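Local coordinates for Phi class glutathione transferase GSTF1 (Populus tremula x Populus tremuloides, PDB 4RI6), which probably conjugates glutathione to electrophilic substrates such as organic halides in detoxification, at residues R18-L23 / V28-I33; E68-C73 / F162-L167. All coordinates share one frame; numbering follows the deposited sequence.

Contact 1: R18-L23 / V28-I33; sequences RVLATL and VPFHLI. Unlike the reference sequence in segment 28-33: Ile33 (reference Val).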
loop_
_atom_site.group_PDB
_atom_site.type_symbol
_atom_site.label_atom_id
_atom_site.label_comp_id
_atom_site.label_asym_id
_atom_site.label_seq_id
_atom_site.Cartn_x
_atom_site.Cartn_y
_atom_site.Cartn_z
ATOM N N ARG A 18 -11.118 -3.976 8.225
ATOM C CA ARG A 18 -11.059 -3.881 6.776
ATOM C C ARG A 18 -11.393 -5.228 6.150
ATOM O O ARG A 18 -12.183 -5.315 5.215
ATOM C CB ARG A 18 -9.675 -3.402 6.334
ATOM C CG ARG A 18 -9.503 -3.310 4.832
ATOM C CD ARG A 18 -8.106 -2.811 4.421
ATOM N NE ARG A 18 -7.978 -1.436 4.857
ATOM C CZ ARG A 18 -7.313 -1.014 5.921
ATOM N NH1 ARG A 18 -6.612 -1.849 6.681
ATOM N NH2 ARG A 18 -7.358 0.269 6.218
ATOM N N VAL A 19 -10.811 -6.291 6.682
ATOM C CA VAL A 19 -11.075 -7.608 6.128
ATOM C C VAL A 19 -12.519 -8.053 6.395
ATOM O O VAL A 19 -13.182 -8.605 5.509
ATOM C CB VAL A 19 -10.068 -8.643 6.683
ATOM C CG1 VAL A 19 -10.451 -10.054 6.291
ATOM C CG2 VAL A 19 -8.679 -8.330 6.183
ATOM N N LEU A 20 -13.008 -7.814 7.610
ATOM C CA LEU A 20 -14.357 -8.224 7.968
ATOM C C LEU A 20 -15.389 -7.553 7.092
ATOM O O LEU A 20 -16.339 -8.190 6.638
ATOM C CB LEU A 20 -14.655 -7.918 9.440
ATOM C CG LEU A 20 -13.849 -8.702 10.469
ATOM C CD1 LEU A 20 -14.234 -8.287 11.871
ATOM C CD2 LEU A 20 -14.089 -10.193 10.311
ATOM N N ALA A 21 -15.218 -6.257 6.859
ATOM C CA ALA A 21 -16.162 -5.530 6.039
ATOM C C ALA A 21 -16.173 -6.105 4.626
ATOM O O ALA A 21 -17.237 -6.215 4.005
ATOM C CB ALA A 21 -15.823 -4.052 6.020
ATOM N N THR A 22 -14.995 -6.471 4.124
ATOM C CA THR A 22 -14.889 -7.063 2.800
ATOM C C THR A 22 -15.577 -8.418 2.719
ATOM O O THR A 22 -16.335 -8.672 1.786
ATOM C CB THR A 22 -13.410 -7.188 2.391
ATOM O OG1 THR A 22 -12.830 -5.878 2.399
ATOM C CG2 THR A 22 -13.262 -7.822 1.004
ATOM N N LEU A 23 -15.333 -9.277 3.703
ATOM C CA LEU A 23 -15.979 -10.576 3.741
ATOM C C LEU A 23 -17.491 -10.417 3.706
ATOM O O LEU A 23 -18.185 -11.143 3.008
ATOM C CB LEU A 23 -15.546 -11.350 4.986
ATOM C CG LEU A 23 -14.096 -11.829 4.947
ATOM C CD1 LEU A 23 -13.625 -12.217 6.322
ATOM C CD2 LEU A 23 -13.984 -13.003 4.001
ATOM N N VAL A 28 -19.086 -13.743 2.137
ATOM C CA VAL A 28 -18.231 -14.891 2.398
ATOM C C VAL A 28 -18.320 -15.282 3.858
ATOM O O VAL A 28 -17.962 -14.494 4.729
ATOM C CB VAL A 28 -16.779 -14.599 2.042
ATOM C CG1 VAL A 28 -15.900 -15.797 2.370
ATOM C CG2 VAL A 28 -16.684 -14.250 0.575
ATOM N N PRO A 29 -18.799 -16.502 4.135
ATOM C CA PRO A 29 -18.822 -16.896 5.542
ATOM C C PRO A 29 -17.421 -17.050 6.086
ATOM O O PRO A 29 -16.520 -17.413 5.336
ATOM C CB PRO A 29 -19.554 -18.241 5.525
ATOM C CG PRO A 29 -20.294 -18.278 4.202
ATOM C CD PRO A 29 -19.393 -17.528 3.263
ATOM N N PHE A 30 -17.241 -16.767 7.369
ATOM C CA PHE A 30 -15.920 -16.802 7.959
ATOM C C PHE A 30 -16.010 -17.219 9.416
ATOM O O PHE A 30 -17.073 -17.161 10.035
ATOM C CB PHE A 30 -15.216 -15.436 7.831
ATOM C CG PHE A 30 -15.923 -14.326 8.554
ATOM C CD1 PHE A 30 -15.665 -14.081 9.893
ATOM C CD2 PHE A 30 -16.840 -13.536 7.895
ATOM C CE1 PHE A 30 -16.322 -13.071 10.569
ATOM C CE2 PHE A 30 -17.494 -12.524 8.555
ATOM C CZ PHE A 30 -17.235 -12.292 9.897
ATOM N N HIS A 31 -14.878 -17.672 9.935
ATOM C CA HIS A 31 -14.694 -17.963 11.342
ATOM C C HIS A 31 -13.587 -17.064 11.853
ATOM O O HIS A 31 -12.505 -17.026 11.283
ATOM C CB HIS A 31 -14.351 -19.443 11.551
ATOM C CG HIS A 31 -13.984 -19.792 12.959
ATOM N ND1 HIS A 31 -14.861 -19.649 14.014
ATOM C CD2 HIS A 31 -12.845 -20.305 13.484
ATOM C CE1 HIS A 31 -14.272 -20.041 15.130
ATOM N NE2 HIS A 31 -13.049 -20.447 14.836
ATOM N N LEU A 32 -13.864 -16.334 12.921
ATOM C CA LEU A 32 -12.933 -15.354 13.459
ATOM C C LEU A 32 -12.272 -15.866 14.723
ATOM O O LEU A 32 -12.957 -16.163 15.728
ATOM C CB LEU A 32 -13.659 -14.035 13.747
ATOM C CG LEU A 32 -12.805 -12.834 14.176
ATOM C CD1 LEU A 32 -11.833 -12.362 13.089
ATOM C CD2 LEU A 32 -13.721 -11.698 14.624
ATOM N N ILE A 33 -10.945 -15.972 14.658
ATOM C CA ILE A 33 -10.134 -16.457 15.767
ATOM C C ILE A 33 -9.551 -15.292 16.546
ATOM O O ILE A 33 -8.782 -14.491 16.004
ATOM C CB ILE A 33 -8.994 -17.389 15.271
ATOM C CG1 ILE A 33 -9.576 -18.717 14.788
ATOM C CG2 ILE A 33 -7.986 -17.680 16.389
ATOM C CD1 ILE A 33 -8.562 -19.608 14.097
#
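Leu20 and Leu23 turn one side of helix 14-25 against Val28, Phe30 and Leu32, joining the helix to the second parallel strand of a beta-alpha-beta unit in the thioredoxin-like N-terminal domain. The axes of helix 18-23 and strand 30-33 run nearly antiparallel, at 164°, as expected where a helix returns the chain between parallel strands 5-8 and 30-33, and their closest approach is 10.8 Å, a gap filled by side chains. Leu20 makes the first apolar contact: its CD2 methyl lies 3.7 Å from CE1 of Phe30, almost equally close to CZ, and the two side chains cross at about a right angle. The same methyl of Leu20 reaches CD1 of Leu32 more loosely, at 4.2 Å. Thr22 looks elsewhere, toward Phe164 and Leu167 of helix 164-179, while its OG1 donates back to Arg18 O, which takes Thr22 N from the opposite face of its carbonyl plane. One turn beyond Leu20, Leu23 divides its branches. Leu23 CD1 approaches the Phe30 ring obliquely, 3.8 Å from Phe30 CD2, while Leu23 CD2 lies 3.8 Å from Val28 CG1. Phe30 has its CG between backbone N and carbonyl carbon (chi1 62°), a rotation that sets the ring beside both leucines; its side chain also touches Val5 of strand 5-8. At the end of the segment the backbones themselves meet: Val28 N donates to Leu23 O over 2.9 Å, with a nearly straight N-H...O angle of 172°.

Contact 2: E68-C73 / F162-L167; sequences ESRAIC and FSFADL. With GSH (glutathione), chain C.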
loop_
_atom_site.group_PDB
_atom_site.type_symbol
_atom_site.label_atom_id
_atom_site.label_comp_id
_atom_site.label_asym_id
_atom_site.label_seq_id
_atom_site.Cartn_x
_atom_site.Cartn_y
_atom_site.Cartn_z
ATOM N N GLU A 68 -1.388 -9.201 5.505
ATOM C CA GLU A 68 -1.630 -7.833 5.007
ATOM C C GLU A 68 -3.075 -7.681 4.551
ATOM O O GLU A 68 -3.514 -8.276 3.583
ATOM C CB GLU A 68 -0.664 -7.411 3.888
ATOM C CG GLU A 68 0.651 -6.895 4.447
ATOM C CD GLU A 68 0.511 -5.581 5.196
ATOM O OE1 GLU A 68 -0.566 -4.949 5.124
ATOM O OE2 GLU A 68 1.490 -5.167 5.851
ATOM N N SER A 69 -3.797 -6.852 5.284
ATOM C CA SER A 69 -5.227 -6.697 5.064
ATOM C C SER A 69 -5.632 -6.413 3.624
ATOM O O SER A 69 -6.578 -7.016 3.133
ATOM C CB SER A 69 -5.792 -5.603 5.987
ATOM O OG SER A 69 -5.243 -4.314 5.756
ATOM N N ARG A 70 -4.930 -5.527 2.926
ATOM C CA ARG A 70 -5.357 -5.186 1.582
ATOM C C ARG A 70 -5.084 -6.331 0.601
ATOM O O ARG A 70 -5.833 -6.500 -0.348
ATOM C CB ARG A 70 -4.705 -3.885 1.120
ATOM C CG ARG A 70 -5.173 -2.690 1.915
ATOM C CD ARG A 70 -4.316 -1.466 1.692
ATOM N NE ARG A 70 -4.643 -0.392 2.649
ATOM C CZ ARG A 70 -4.177 -0.322 3.893
ATOM N NH1 ARG A 70 -3.342 -1.246 4.370
ATOM N NH2 ARG A 70 -4.524 0.690 4.666
ATOM N N ALA A 71 -4.036 -7.126 0.846
ATOM C CA ALA A 71 -3.758 -8.316 0.034
ATOM C C ALA A 71 -4.820 -9.379 0.266
ATOM O O ALA A 71 -5.335 -9.995 -0.665
ATOM C CB ALA A 71 -2.353 -8.883 0.344
ATOM N N ILE A 72 -5.168 -9.569 1.526
ATOM C CA ILE A 72 -6.243 -10.490 1.869
ATOM C C ILE A 72 -7.541 -10.083 1.151
ATOM O O ILE A 72 -8.249 -10.923 0.599
ATOM C CB ILE A 72 -6.459 -10.532 3.397
ATOM C CG1 ILE A 72 -5.224 -11.146 4.070
ATOM C CG2 ILE A 72 -7.711 -11.342 3.754
ATOM C CD1 ILE A 72 -5.177 -10.994 5.556
ATOM N N CYS A 73 -7.833 -8.788 1.137
ATOM C CA CYS A 73 -9.086 -8.324 0.559
ATOM C C CYS A 73 -9.081 -8.475 -0.953
ATOM O O CYS A 73 -10.098 -8.824 -1.539
ATOM C CB CYS A 73 -9.351 -6.875 0.953
ATOM S SG CYS A 73 -9.773 -6.674 2.703
ATOM N N PHE A 162 -19.861 2.535 -4.736
ATOM C CA PHE A 162 -19.034 2.150 -3.584
ATOM C C PHE A 162 -17.998 1.132 -4.032
ATOM O O PHE A 162 -18.321 0.203 -4.767
ATOM C CB PHE A 162 -19.898 1.576 -2.454
ATOM C CG PHE A 162 -19.122 1.150 -1.222
ATOM C CD1 PHE A 162 -18.683 2.084 -0.301
ATOM C CD2 PHE A 162 -18.899 -0.193 -0.959
ATOM C CE1 PHE A 162 -18.000 1.694 0.839
ATOM C CE2 PHE A 162 -18.213 -0.593 0.177
ATOM C CZ PHE A 162 -17.764 0.352 1.079
ATOM N N SER A 163 -16.756 1.304 -3.599
ATOM C CA SER A 163 -15.714 0.354 -3.959
ATOM C C SER A 163 -14.840 0.042 -2.778
ATOM O O SER A 163 -14.955 0.661 -1.715
ATOM C CB SER A 163 -14.838 0.892 -5.092
ATOM O OG SER A 163 -13.888 1.821 -4.618
ATOM N N PHE A 164 -13.925 -0.900 -2.982
ATOM C CA PHE A 164 -12.951 -1.195 -1.954
ATOM C C PHE A 164 -12.142 0.043 -1.562
ATOM O O PHE A 164 -11.675 0.154 -0.427
ATOM C CB PHE A 164 -12.004 -2.324 -2.402
ATOM C CG PHE A 164 -11.088 -2.757 -1.315
ATOM C CD1 PHE A 164 -11.585 -3.470 -0.243
ATOM C CD2 PHE A 164 -9.759 -2.374 -1.296
ATOM C CE1 PHE A 164 -10.790 -3.817 0.796
ATOM C CE2 PHE A 164 -8.951 -2.739 -0.249
ATOM C CZ PHE A 164 -9.468 -3.466 0.793
ATOM N N ALA A 165 -11.965 0.981 -2.487
ATOM C CA ALA A 165 -11.253 2.208 -2.142
ATOM C C ALA A 165 -11.951 2.922 -0.999
ATOM O O ALA A 165 -11.303 3.359 -0.053
ATOM C CB ALA A 165 -11.123 3.115 -3.329
ATOM N N ASP A 166 -13.271 3.049 -1.079
ATOM C CA ASP A 166 -14.020 3.688 0.008
ATOM C C ASP A 166 -13.966 2.839 1.271
ATOM O O ASP A 166 -13.706 3.346 2.368
ATOM C CB ASP A 166 -15.461 3.930 -0.408
ATOM C CG ASP A 166 -15.555 4.622 -1.741
ATOM O OD1 ASP A 166 -15.269 5.838 -1.815
ATOM O OD2 ASP A 166 -15.924 3.941 -2.713
ATOM N N LEU A 167 -14.183 1.536 1.097
ATOM C CA LEU A 167 -14.195 0.597 2.208
ATOM C C LEU A 167 -12.918 0.710 3.018
ATOM O O LEU A 167 -12.958 0.755 4.247
ATOM C CB LEU A 167 -14.407 -0.833 1.697
ATOM C CG LEU A 167 -14.612 -1.938 2.727
ATOM C CD1 LEU A 167 -15.302 -3.129 2.076
ATOM C CD2 LEU A 167 -13.285 -2.371 3.375
HETATM N N1 GSH C . -0.246 -3.400 7.225
HETATM C CA1 GSH C . -0.902 -4.399 8.051
HETATM C C1 GSH C . -2.240 -4.872 7.520
HETATM O O11 GSH C . -2.883 -4.048 6.900
HETATM O O12 GSH C . -2.649 -6.046 7.676
HETATM C CB1 GSH C . -1.107 -3.651 9.348
HETATM C CG1 GSH C . -1.221 -4.645 10.465
HETATM C CD1 GSH C . -1.207 -3.921 11.780
HETATM O OE1 GSH C . -0.475 -2.982 12.024
HETATM N N2 GSH C . -2.053 -4.440 12.642
HETATM C CA2 GSH C . -2.259 -4.018 13.993
HETATM C C2 GSH C . -1.517 -4.983 14.876
HETATM O O2 GSH C . -1.464 -6.143 14.540
HETATM C CB2 GSH C . -3.779 -4.037 14.198
HETATM S SG2 GSH C . -4.563 -2.481 13.724
HETATM N N3 GSH C . -0.970 -4.485 15.991
HETATM C CA3 GSH C . -0.299 -5.309 16.974
HETATM C C3 GSH C . 1.195 -5.330 16.790
HETATM O O31 GSH C . 1.694 -4.738 15.810
HETATM O O32 GSH C . 1.879 -5.945 17.631
#
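Cys73 and Phe164 carry the apolar part of this contact between the two domains of the glutathione transferase fold. Cys73 CB lies 3.4 Å from Phe164 CE1 and as near to CZ, approaching the ring obliquely. In a sulfur-aromatic contact, Cys73 SG lies 4.7 Å from the centroid of the Phe164 ring, 68° off its normal. Phe164 has CG anti to its backbone N (chi1 -174°), which carries the ring out to helix 69-79, where Arg70 CG meets its edge. A capping box starts helix 164-179: Ser163 OG accepts from Ala165 N, and Asp166 OD2 accepts from Ser163 N through its anti lone pair. Ligand bonds gather at the start of helix 69-79. Glu68 OE1 accepts a hydrogen bond from glutathione N1 at 2.6 Å, and OE2 a weak one. Beside N1, at the gamma-glutamyl end, Ser69 grips the C1 carboxylate twice, O12 by Ser69 N at 2.8 Å and O11 by Ser69 OG at 2.6 Å. Arg70, also in the pocket, puts NH2 into a salt bridge with Asp106 OD2. Around the junction, the Tyr89 ring meets that of Phe164, Val103 of helix 93-122 packs on Phe164, and Glu104 of the second subunit packs on Glu68 and Arg70.

In the fold
Contact 1 lies within the N-terminal domain and closes along the chain before contact 2 opens; their centres are 12 Å apart. Helix 14-25 connects them, using one side for strand 30-33 and another for the interdomain junction, where Thr22 OG1 comes within 3.2 Å of Cys73 SG and 3.3 Å of Phe164 CE1. Nearer the ligand, Arg18 NH1 is 3.0 Å from Ser69 OG, a probable hydrogen bond to the hydroxyl that binds glutathione, so Arg18 is a likely second-shell residue. Contact 2 supplies pocket residues Glu68, Ser69 and Arg70, whereas the Leu20 side chain of contact 1 is about 11 Å from a bound glutathione.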